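Local coordinates for protein benzyl alcohol dehydrogenase (Acinetobacter calcoaceticus, PDB 1F8F) that catalyses the NAD-dependent oxidation of benzyl alcohol, and probably related aryl alcohols, to the aldehyde as a zinc-containing dehydrogenase, at residues L89-C94 and S109-R114; P105-E110 and E316-P321. One frame throughout, in Å; residues are numbered along the deposited sequence.

Interaction 1. Residues L89-C94 and S109-R114; sequences LSYGYC and SEFFGR. With ZN (zinc ion), chain C; SO4 (sulfate ion), chain D.
Cys94 and Gly92 pack against Arg114, and Tyr91 against Phe111, in a van der Waals contact between the loop that follows strand 86-89 and the short helix 111-114, within the lobe that carries the four-cysteine zinc site. Arg114 does most of the touching. Its chain runs extended from CG to NE past the Tyr93-Cys94 peptide, bringing NE to 3.3 Å from Cys94 CB, while Cys94 CA lies over one face of the guanidinium, offset toward the rim. Farther back, Arg114 CB rests on Gly92 O at 3.8 Å. The same guanidinium grips Glu110 side-on: NE (2.9 Å) and NH2 (2.7 Å) of Arg114 share the single oxygen OE1 of Glu110, in a salt bridge close to the guanidinium plane whose two N-H bonds are both bent (132° and 137°), and this holds the flat group against the cysteine. A sulfate, probably from the crystallisation liquor, lies near that plane beyond Arg114 NH2, which makes weak bonds of 3.4 Å to its O2 and O4. At the other end of the contact Tyr91 CD1 meets Phe111 CE2 at 3.5 Å, the ring planes inclined at 47°. Cys94 SG binds the zinc ion at 2.3 Å, together with Cys97, Cys100 and Cys108. The cationic Arg114 beside this cluster of thiolates would be expected to offset part of its negative charge, with Glu110 tempering the effect.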
ATOM      1  N   LEU A  89      24.325  11.380  15.007  1.00 19.11           N
ATOM      2  CA  LEU A  89      24.065  10.273  15.896  1.00 20.57           C
ATOM      3  C   LEU A  89      22.560  10.303  16.218  1.00 25.23           C
ATOM      4  O   LEU A  89      22.028  11.237  16.796  1.00 23.71           O
ATOM      5  CB  LEU A  89      24.714  10.533  17.262  1.00 21.93           C
ATOM      6  CG  LEU A  89      26.179  10.952  17.227  1.00 21.91           C
ATOM      7  CD1 LEU A  89      26.804  10.793  18.628  1.00 23.21           C
ATOM      8  CD2 LEU A  89      26.989  10.074  16.257  1.00 23.07           C
ATOM      9  N   SER A  90      21.884   9.281  15.762  1.00 22.95           N
ATOM     10  CA  SER A  90      20.466   9.078  15.813  1.00 22.36           C
ATOM     11  C   SER A  90      20.118   8.188  17.001  1.00 23.25           C
ATOM     12  O   SER A  90      21.018   7.874  17.787  1.00 20.76           O
ATOM     13  CB  SER A  90      19.982   8.432  14.495  1.00 25.52           C
ATOM     14  OG  SER A  90      18.591   8.417  14.301  1.00 26.71           O
ATOM     15  N   TYR A  91      18.862   7.796  17.185  1.00 22.00           N
ATOM     16  CA  TYR A  91      18.481   6.948  18.290  1.00 23.40           C
ATOM     17  C   TYR A  91      19.110   5.545  18.171  1.00 25.65           C
ATOM     18  O   TYR A  91      19.806   5.160  17.263  1.00 27.18           O
ATOM     19  CB  TYR A  91      16.981   6.826  18.429  1.00 20.32           C
ATOM     20  CG  TYR A  91      16.281   6.293  17.173  1.00 21.35           C
ATOM     21  CD1 TYR A  91      16.002   4.933  17.024  1.00 21.10           C
ATOM     22  CD2 TYR A  91      15.843   7.164  16.189  1.00 18.31           C
ATOM     23  CE1 TYR A  91      15.381   4.444  15.876  1.00 20.62           C
ATOM     24  CE2 TYR A  91      15.217   6.718  15.045  1.00 20.24           C
ATOM     25  CZ  TYR A  91      14.955   5.361  14.924  1.00 20.85           C
ATOM     26  OH  TYR A  91      14.341   4.916  13.777  1.00 21.52           O
ATOM     27  N   GLY A  92      18.860   4.742  19.198  1.00 26.02           N
ATOM     28  CA  GLY A  92      19.325   3.421  19.479  1.00 24.82           C
ATOM     29  C   GLY A  92      18.431   2.235  19.179  1.00 26.46           C
ATOM     30  O   GLY A  92      17.331   2.034  19.666  1.00 29.42           O
ATOM     31  N   TYR A  93      18.927   1.385  18.239  1.00 28.16           N
ATOM     32  CA  TYR A  93      18.234   0.174  17.803  1.00 27.54           C
ATOM     33  C   TYR A  93      19.130  -1.058  17.704  1.00 29.68           C
ATOM     34  O   TYR A  93      20.344  -1.001  17.514  1.00 29.22           O
ATOM     35  CB  TYR A  93      17.424   0.387  16.535  1.00 24.41           C
ATOM     36  CG  TYR A  93      18.166   0.666  15.252  1.00 25.16           C
ATOM     37  CD1 TYR A  93      18.788   1.905  15.069  1.00 26.21           C
ATOM     38  CD2 TYR A  93      18.265  -0.247  14.214  1.00 23.73           C
ATOM     39  CE1 TYR A  93      19.485   2.244  13.929  1.00 24.63           C
ATOM     40  CE2 TYR A  93      18.950   0.058  13.048  1.00 24.51           C
ATOM     41  CZ  TYR A  93      19.552   1.292  12.928  1.00 26.15           C
ATOM     42  OH  TYR A  93      20.251   1.592  11.765  1.00 26.04           O
ATOM     43  N   CYS A  94      18.512  -2.234  17.882  1.00 28.02           N
ATOM     44  CA  CYS A  94      19.221  -3.502  17.865  1.00 29.13           C
ATOM     45  C   CYS A  94      19.538  -4.028  16.463  1.00 29.94           C
ATOM     46  O   CYS A  94      20.652  -4.558  16.430  1.00 26.58           O
ATOM     47  CB  CYS A  94      18.522  -4.571  18.708  1.00 28.39           C
ATOM     48  SG  CYS A  94      17.327  -5.555  17.767  1.00 25.11           S
ATOM     49  N   SER A 109      12.062  -4.037  19.269  1.00 29.94           N
ATOM     50  CA  SER A 109      11.574  -4.586  20.549  1.00 31.93           C
ATOM     51  C   SER A 109      12.529  -4.258  21.695  1.00 33.35           C
ATOM     52  O   SER A 109      12.234  -4.460  22.873  1.00 31.07           O
ATOM     53  CB  SER A 109      11.218  -6.062  20.387  1.00 32.66           C
ATOM     54  OG  SER A 109      12.398  -6.818  20.118  1.00 33.15           O
ATOM     55  N   GLU A 110      13.699  -3.654  21.443  1.00 34.80           N
ATOM     56  CA  GLU A 110      14.541  -3.205  22.554  1.00 37.19           C
ATOM     57  C   GLU A 110      14.485  -1.683  22.601  1.00 38.45           C
ATOM     58  O   GLU A 110      15.362  -1.118  23.242  1.00 36.82           O
ATOM     59  CB  GLU A 110      15.967  -3.747  22.416  1.00 38.67           C
ATOM     60  CG  GLU A 110      16.128  -5.220  22.167  1.00 40.25           C
ATOM     61  CD  GLU A 110      17.425  -5.973  22.250  1.00 43.18           C
ATOM     62  OE1 GLU A 110      18.602  -5.552  22.177  1.00 43.05           O
ATOM     63  OE2 GLU A 110      17.329  -7.234  22.392  1.00 45.14           O
ATOM     64  N   PHE A 111      13.540  -0.971  21.989  1.00 36.30           N
ATOM     65  CA  PHE A 111      13.560   0.486  22.068  1.00 36.74           C
ATOM     66  C   PHE A 111      13.659   0.988  23.483  1.00 39.65           C
ATOM     67  O   PHE A 111      14.788   1.404  23.741  1.00 39.47           O
ATOM     68  CB  PHE A 111      12.406   1.190  21.323  1.00 34.78           C
ATOM     69  CG  PHE A 111      12.714   2.631  20.968  1.00 31.29           C
ATOM     70  CD1 PHE A 111      12.546   3.644  21.895  1.00 29.59           C
ATOM     71  CD2 PHE A 111      13.209   2.962  19.710  1.00 28.58           C
ATOM     72  CE1 PHE A 111      12.839   4.952  21.552  1.00 28.20           C
ATOM     73  CE2 PHE A 111      13.508   4.243  19.368  1.00 25.09           C
ATOM     74  CZ  PHE A 111      13.310   5.259  20.284  1.00 26.19           C
ATOM     75  N   PHE A 112      12.902   0.851  24.528  1.00 43.99           N
ATOM     76  CA  PHE A 112      13.065   1.406  25.857  1.00 49.14           C
ATOM     77  C   PHE A 112      14.311   1.056  26.640  1.00 48.37           C
ATOM     78  O   PHE A 112      14.700   1.689  27.635  1.00 51.27           O
ATOM     79  CB  PHE A 112      11.751   1.069  26.612  1.00 54.42           C
ATOM     80  CG  PHE A 112      11.589   1.894  27.859  1.00 59.86           C
ATOM     81  CD1 PHE A 112      12.129   1.440  29.050  1.00 62.62           C
ATOM     82  CD2 PHE A 112      10.906   3.102  27.860  1.00 62.27           C
ATOM     83  CE1 PHE A 112      12.012   2.160  30.220  1.00 64.30           C
ATOM     84  CE2 PHE A 112      10.779   3.831  29.030  1.00 64.43           C
ATOM     85  CZ  PHE A 112      11.344   3.363  30.209  1.00 64.46           C
ATOM     86  N   GLY A 113      15.064   0.061  26.202  1.00 45.00           N
ATOM     87  CA  GLY A 113      16.260  -0.410  26.838  1.00 42.15           C
ATOM     88  C   GLY A 113      17.550   0.135  26.256  1.00 42.86           C
ATOM     89  O   GLY A 113      18.594   0.162  26.960  1.00 43.41           O
ATOM     90  N   ARG A 114      17.621   0.491  24.986  1.00 39.98           N
ATOM     91  CA  ARG A 114      18.807   1.004  24.337  1.00 37.75           C
ATOM     92  C   ARG A 114      18.972   2.515  24.488  1.00 35.28           C
ATOM     93  O   ARG A 114      20.117   2.954  24.395  1.00 32.85           O
ATOM     94  CB  ARG A 114      18.853   0.630  22.839  1.00 37.00           C
ATOM     95  CG  ARG A 114      19.389  -0.779  22.669  1.00 38.58           C
ATOM     96  CD  ARG A 114      19.127  -1.445  21.337  1.00 35.44           C
ATOM     97  NE  ARG A 114      19.445  -2.879  21.400  1.00 36.17           N
ATOM     98  CZ  ARG A 114      20.682  -3.342  21.387  1.00 37.43           C
ATOM     99  NH1 ARG A 114      21.652  -2.433  21.277  1.00 40.07           N
ATOM    100  NH2 ARG A 114      21.075  -4.606  21.441  1.00 36.31           N
TER
HETATM  101 ZN    ZN C 373      15.509  -4.348  17.107  1.00 26.00          ZN
HETATM  102  S   SO4 D 376      24.607  -5.990  21.836  1.00 70.75           S
HETATM  103  O1  SO4 D 376      25.870  -6.462  22.503  1.00 71.80           O
HETATM  104  O2  SO4 D 376      23.474  -6.866  22.291  1.00 71.51           O
HETATM  105  O3  SO4 D 376      24.755  -5.995  20.353  1.00 69.85           O
HETATM  106  O4  SO4 D 376      24.351  -4.584  22.301  1.00 71.28           O

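Interaction 2. Residues P105-E110 and E316-P321; sequences PAYCSE and EGSGSP. With ZN (zinc ion), chain C; NAD (nicotinamide-adenine-dinucleotide), chain F.
Tyr107 meets Ser318, and Pro105 meets Gly319 and Pro321, where the structural-zinc lobe of this medium-chain dehydrogenase touches the loop leaving its Rossmann sheet. Residues 105-110 lead through a 3-10 turn to the last cysteine of the lobe; residues 316-321 connect strand 310-313, the last strand of the six-stranded parallel sheet within this chain, to helix 321-333. The tight part of the contact is the bond between Tyr107 OH and Ser318 OG, 3.0 Å long, the serine oxygen approaching at the edge of the ring and in its plane. A chi1 of -52° sets Ser318 OG beside its own backbone N, where it meets the phenol, and Tyr107 OH is also hydrogen-bonded to Val315 N, so the phenol holds two points of the turn. Elsewhere Pro105 CG and Pro321 CD, on rings that pass antiparallel, come to 4.1 Å, an ordinary apolar contact, and Pro105 CG also lies 3.7 Å from Gly319 O.

Between the phenol and the prolines the fit is looser. Ala106 makes no close contact across the gap, and a water bridges it instead, accepting from Ala106 N at 3.0 Å and donating to Gly319 O at 2.9 Å. Ser318 and Gly319 are partly exposed, and residues 108-110 turn away from residues 316-321 to reach exposed Ser109. Neighbouring subunits approach here too: Tyr107 packs on Gly308 of a second subunit and Ser320 on Asn101 of a third. The turn also serves the cofactor, since Glu316 N donates to the nicotinamide carboxamide O7N of NAD at 2.7 Å (160°). At the far end Cys108 SG binds zinc at 2.3 Å and accepts a hydrogen bond from Glu110 N.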
ATOM      1  N   PRO A 105      13.011   0.203  12.450  1.00 21.19           N
ATOM      2  CA  PRO A 105      13.882   0.258  13.631  1.00 19.82           C
ATOM      3  C   PRO A 105      13.307   1.080  14.756  1.00 21.93           C
ATOM      4  O   PRO A 105      13.504   0.878  15.973  1.00 20.24           O
ATOM      5  CB  PRO A 105      15.208   0.832  13.099  1.00 19.18           C
ATOM      6  CG  PRO A 105      14.788   1.616  11.877  1.00 21.10           C
ATOM      7  CD  PRO A 105      13.678   0.756  11.236  1.00 19.41           C
ATOM      8  N   ALA A 106      12.488   2.105  14.390  1.00 22.05           N
ATOM      9  CA  ALA A 106      11.880   2.909  15.458  1.00 23.35           C
ATOM     10  C   ALA A 106      11.026   2.032  16.393  1.00 25.47           C
ATOM     11  O   ALA A 106      10.778   2.513  17.501  1.00 22.81           O
ATOM     12  CB  ALA A 106      11.052   4.033  14.887  1.00 21.52           C
ATOM     13  N   TYR A 107      10.543   0.870  15.991  1.00 27.32           N
ATOM     14  CA  TYR A 107       9.667  -0.039  16.700  1.00 26.41           C
ATOM     15  C   TYR A 107      10.390  -1.239  17.275  1.00 24.42           C
ATOM     16  O   TYR A 107       9.815  -2.214  17.757  1.00 22.55           O
ATOM     17  CB  TYR A 107       8.403  -0.361  15.805  1.00 23.01           C
ATOM     18  CG  TYR A 107       7.743   0.995  15.501  1.00 21.91           C
ATOM     19  CD1 TYR A 107       7.159   1.774  16.491  1.00 21.40           C
ATOM     20  CD2 TYR A 107       7.833   1.538  14.235  1.00 22.03           C
ATOM     21  CE1 TYR A 107       6.664   3.026  16.251  1.00 21.80           C
ATOM     22  CE2 TYR A 107       7.242   2.766  13.966  1.00 22.84           C
ATOM     23  CZ  TYR A 107       6.700   3.543  14.981  1.00 20.69           C
ATOM     24  OH  TYR A 107       6.175   4.761  14.579  1.00 23.11           O
ATOM     25  N   CYS A 108      11.712  -1.215  17.221  1.00 23.34           N
ATOM     26  CA  CYS A 108      12.621  -2.228  17.762  1.00 22.74           C
ATOM     27  C   CYS A 108      12.088  -2.710  19.084  1.00 25.33           C
ATOM     28  O   CYS A 108      11.756  -1.975  20.032  1.00 23.53           O
ATOM     29  CB  CYS A 108      14.070  -1.726  17.974  1.00 22.57           C
ATOM     30  SG  CYS A 108      15.328  -2.715  18.773  1.00 21.13           S
ATOM     31  N   SER A 109      12.062  -4.037  19.269  1.00 29.94           N
ATOM     32  CA  SER A 109      11.574  -4.586  20.549  1.00 31.93           C
ATOM     33  C   SER A 109      12.529  -4.258  21.695  1.00 33.35           C
ATOM     34  O   SER A 109      12.234  -4.460  22.873  1.00 31.07           O
ATOM     35  CB  SER A 109      11.218  -6.062  20.387  1.00 32.66           C
ATOM     36  OG  SER A 109      12.398  -6.818  20.118  1.00 33.15           O
ATOM     37  N   GLU A 110      13.699  -3.654  21.443  1.00 34.80           N
ATOM     38  CA  GLU A 110      14.541  -3.205  22.554  1.00 37.19           C
ATOM     39  C   GLU A 110      14.485  -1.683  22.601  1.00 38.45           C
ATOM     40  O   GLU A 110      15.362  -1.118  23.242  1.00 36.82           O
ATOM     41  CB  GLU A 110      15.967  -3.747  22.416  1.00 38.67           C
ATOM     42  CG  GLU A 110      16.128  -5.220  22.167  1.00 40.25           C
ATOM     43  CD  GLU A 110      17.425  -5.973  22.250  1.00 43.18           C
ATOM     44  OE1 GLU A 110      18.602  -5.552  22.177  1.00 43.05           O
ATOM     45  OE2 GLU A 110      17.329  -7.234  22.392  1.00 45.14           O
ATOM     46  N   GLU A 316       9.806   8.719  16.194  1.00 22.13           N
ATOM     47  CA  GLU A 316      10.893   9.206  15.396  1.00 20.83           C
ATOM     48  C   GLU A 316      10.626   9.229  13.902  1.00 21.86           C
ATOM     49  O   GLU A 316      11.557   9.169  13.076  1.00 21.14           O
ATOM     50  CB  GLU A 316      12.165   8.350  15.659  1.00 20.94           C
ATOM     51  CG  GLU A 316      12.570   8.349  17.121  1.00 21.49           C
ATOM     52  CD  GLU A 316      13.495   9.546  17.425  1.00 23.85           C
ATOM     53  OE1 GLU A 316      13.948  10.282  16.517  1.00 24.46           O
ATOM     54  OE2 GLU A 316      13.781   9.757  18.597  1.00 22.99           O
ATOM     55  N   GLY A 317       9.388   9.515  13.491  1.00 22.28           N
ATOM     56  CA  GLY A 317       9.044   9.687  12.096  1.00 21.29           C
ATOM     57  C   GLY A 317       8.921   8.374  11.339  1.00 24.25           C
ATOM     58  O   GLY A 317       8.736   8.447  10.104  1.00 27.05           O
ATOM     59  N   SER A 318       8.939   7.217  11.952  1.00 22.54           N
ATOM     60  CA  SER A 318       8.897   5.934  11.253  1.00 28.44           C
ATOM     61  C   SER A 318       9.888   5.708  10.123  1.00 30.42           C
ATOM     62  O   SER A 318       9.583   4.818   9.312  1.00 34.01           O
ATOM     63  CB  SER A 318       7.466   5.707  10.725  1.00 27.64           C
ATOM     64  OG  SER A 318       6.557   5.881  11.822  1.00 29.97           O
ATOM     65  N   GLY A 319      11.064   6.322   9.917  1.00 30.48           N
ATOM     66  CA  GLY A 319      11.739   5.785   8.680  1.00 30.90           C
ATOM     67  C   GLY A 319      12.866   4.834   9.086  1.00 27.58           C
ATOM     68  O   GLY A 319      12.879   4.184  10.116  1.00 27.38           O
ATOM     69  N   SER A 320      13.857   4.842   8.226  1.00 26.99           N
ATOM     70  CA  SER A 320      15.150   4.219   8.505  1.00 27.26           C
ATOM     71  C   SER A 320      16.112   5.410   8.405  1.00 26.11           C
ATOM     72  O   SER A 320      16.271   6.038   7.360  1.00 24.52           O
ATOM     73  CB  SER A 320      15.471   3.057   7.593  1.00 28.26           C
ATOM     74  OG  SER A 320      16.892   2.930   7.435  1.00 33.19           O
ATOM     75  N   PRO A 321      16.709   5.804   9.533  1.00 26.47           N
ATOM     76  CA  PRO A 321      17.572   6.971   9.608  1.00 25.82           C
ATOM     77  C   PRO A 321      18.784   6.981   8.678  1.00 25.64           C
ATOM     78  O   PRO A 321      19.119   8.065   8.154  1.00 23.63           O
ATOM     79  CB  PRO A 321      17.971   7.095  11.070  1.00 25.20           C
ATOM     80  CG  PRO A 321      16.971   6.253  11.784  1.00 28.42           C
ATOM     81  CD  PRO A 321      16.440   5.205  10.865  1.00 25.84           C
TER
HETATM   82 ZN    ZN C 373      15.509  -4.348  17.107  1.00 26.00          ZN
HETATM   83  PA  NAD F 375       8.420  22.510  21.532  1.00 46.37           P
HETATM   84  O1A NAD F 375       9.482  23.165  20.704  1.00 44.19           O
HETATM   85  O2A NAD F 375       8.291  22.929  22.936  1.00 44.45           O
HETATM   86  O5B NAD F 375       7.034  22.516  20.760  1.00 47.34           O
HETATM   87  C5B NAD F 375       5.685  22.211  21.191  1.00 50.03           C
HETATM   88  C4B NAD F 375       4.752  23.383  20.926  1.00 50.64           C
HETATM   89  O4B NAD F 375       3.434  23.080  21.496  1.00 51.73           O
HETATM   90  C3B NAD F 375       5.158  24.749  21.507  1.00 50.24           C
HETATM   91  O3B NAD F 375       5.423  25.704  20.489  1.00 47.30           O
HETATM   92  C2B NAD F 375       3.972  25.224  22.342  1.00 50.76           C
HETATM   93  O2B NAD F 375       3.630  26.608  22.187  1.00 49.44           O
HETATM   94  C1B NAD F 375       2.842  24.328  21.809  1.00 52.24           C
HETATM   95  N9A NAD F 375       1.745  24.107  22.744  1.00 53.28           N
HETATM   96  C8A NAD F 375       1.789  23.639  24.032  1.00 54.10           C
HETATM   97  N7A NAD F 375       0.584  23.558  24.598  1.00 54.32           N
HETATM   98  C5A NAD F 375      -0.276  24.017  23.615  1.00 54.44           C
HETATM   99  C6A NAD F 375      -1.672  24.187  23.578  1.00 54.81           C
HETATM  100  N6A NAD F 375      -2.509  23.900  24.571  1.00 55.88           N
HETATM  101  N1A NAD F 375      -2.214  24.654  22.424  1.00 54.60           N
HETATM  102  C2A NAD F 375      -1.383  24.957  21.379  1.00 53.81           C
HETATM  103  N3A NAD F 375      -0.091  24.832  21.315  1.00 53.41           N
HETATM  104  C4A NAD F 375       0.414  24.365  22.471  1.00 53.26           C
HETATM  105  O3  NAD F 375       8.749  20.914  21.479  1.00 46.51           O
HETATM  106  PN  NAD F 375       9.285  20.105  20.213  1.00 46.55           P
HETATM  107  O1N NAD F 375       8.624  20.566  18.978  1.00 47.16           O
HETATM  108  O2N NAD F 375      10.751  20.195  20.169  1.00 47.84           O
HETATM  109  O5D NAD F 375       8.798  18.616  20.652  1.00 50.15           O
HETATM  110  C5D NAD F 375       7.421  18.251  20.461  1.00 51.48           C
HETATM  111  C4D NAD F 375       6.957  17.090  21.263  1.00 53.76           C
HETATM  112  O4D NAD F 375       7.240  15.808  20.615  1.00 53.56           O
HETATM  113  C3D NAD F 375       7.313  16.913  22.744  1.00 53.88           C
HETATM  114  O3D NAD F 375       6.242  16.195  23.388  1.00 54.37           O
HETATM  115  C2D NAD F 375       8.492  15.938  22.617  1.00 54.07           C
HETATM  116  O2D NAD F 375       8.878  15.323  23.837  1.00 54.23           O
HETATM  117  C1D NAD F 375       7.802  14.974  21.641  1.00 53.90           C
HETATM  118  N1N NAD F 375       8.790  14.160  20.941  1.00 52.71           N
HETATM  119  C2N NAD F 375       8.344  12.972  20.460  1.00 51.52           C
HETATM  120  C3N NAD F 375       9.224  12.186  19.741  1.00 49.08           C
HETATM  121  C7N NAD F 375       8.817  10.804  19.119  1.00 46.25           C
HETATM  122  O7N NAD F 375       9.662  10.143  18.518  1.00 38.94           O
HETATM  123  N7N NAD F 375       7.496  10.445  19.306  1.00 44.05           N
HETATM  124  C4N NAD F 375      10.555  12.627  19.480  1.00 50.33           C
HETATM  125  C5N NAD F 375      10.647  14.035  19.527  1.00 51.45           C
HETATM  126  C6N NAD F 375       9.822  14.871  20.251  1.00 52.04           C
HETATM  127  O   HOH W   1      10.945   2.853  11.868  1.00 17.71           O

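How the interactions relate
Interactions 1 and 2 share Ser109 and Glu110, have centres about 8 Å apart and touch directly. Around the zinc ion they supply Cys94 and Cys108 respectively, and Cys94 N lies 3.3 Å from Cys108 SG. Away from the metal, Tyr93 CD2 packs on Pro105 CB at 3.4 Å, and Phe111 CD2 comes within 3.3 Å of Ala106 O, so the aromatic residues of interaction 1 lie against the 3-10 turn of interaction 2. The nicotinamide carboxamide is hydrogen-bonded by Glu316 N, whereas the Phe111 side chain stays about 6 Å from NAD at the nearest atoms. The two contacts lie between the structural zinc and the nicotinamide end of NAD.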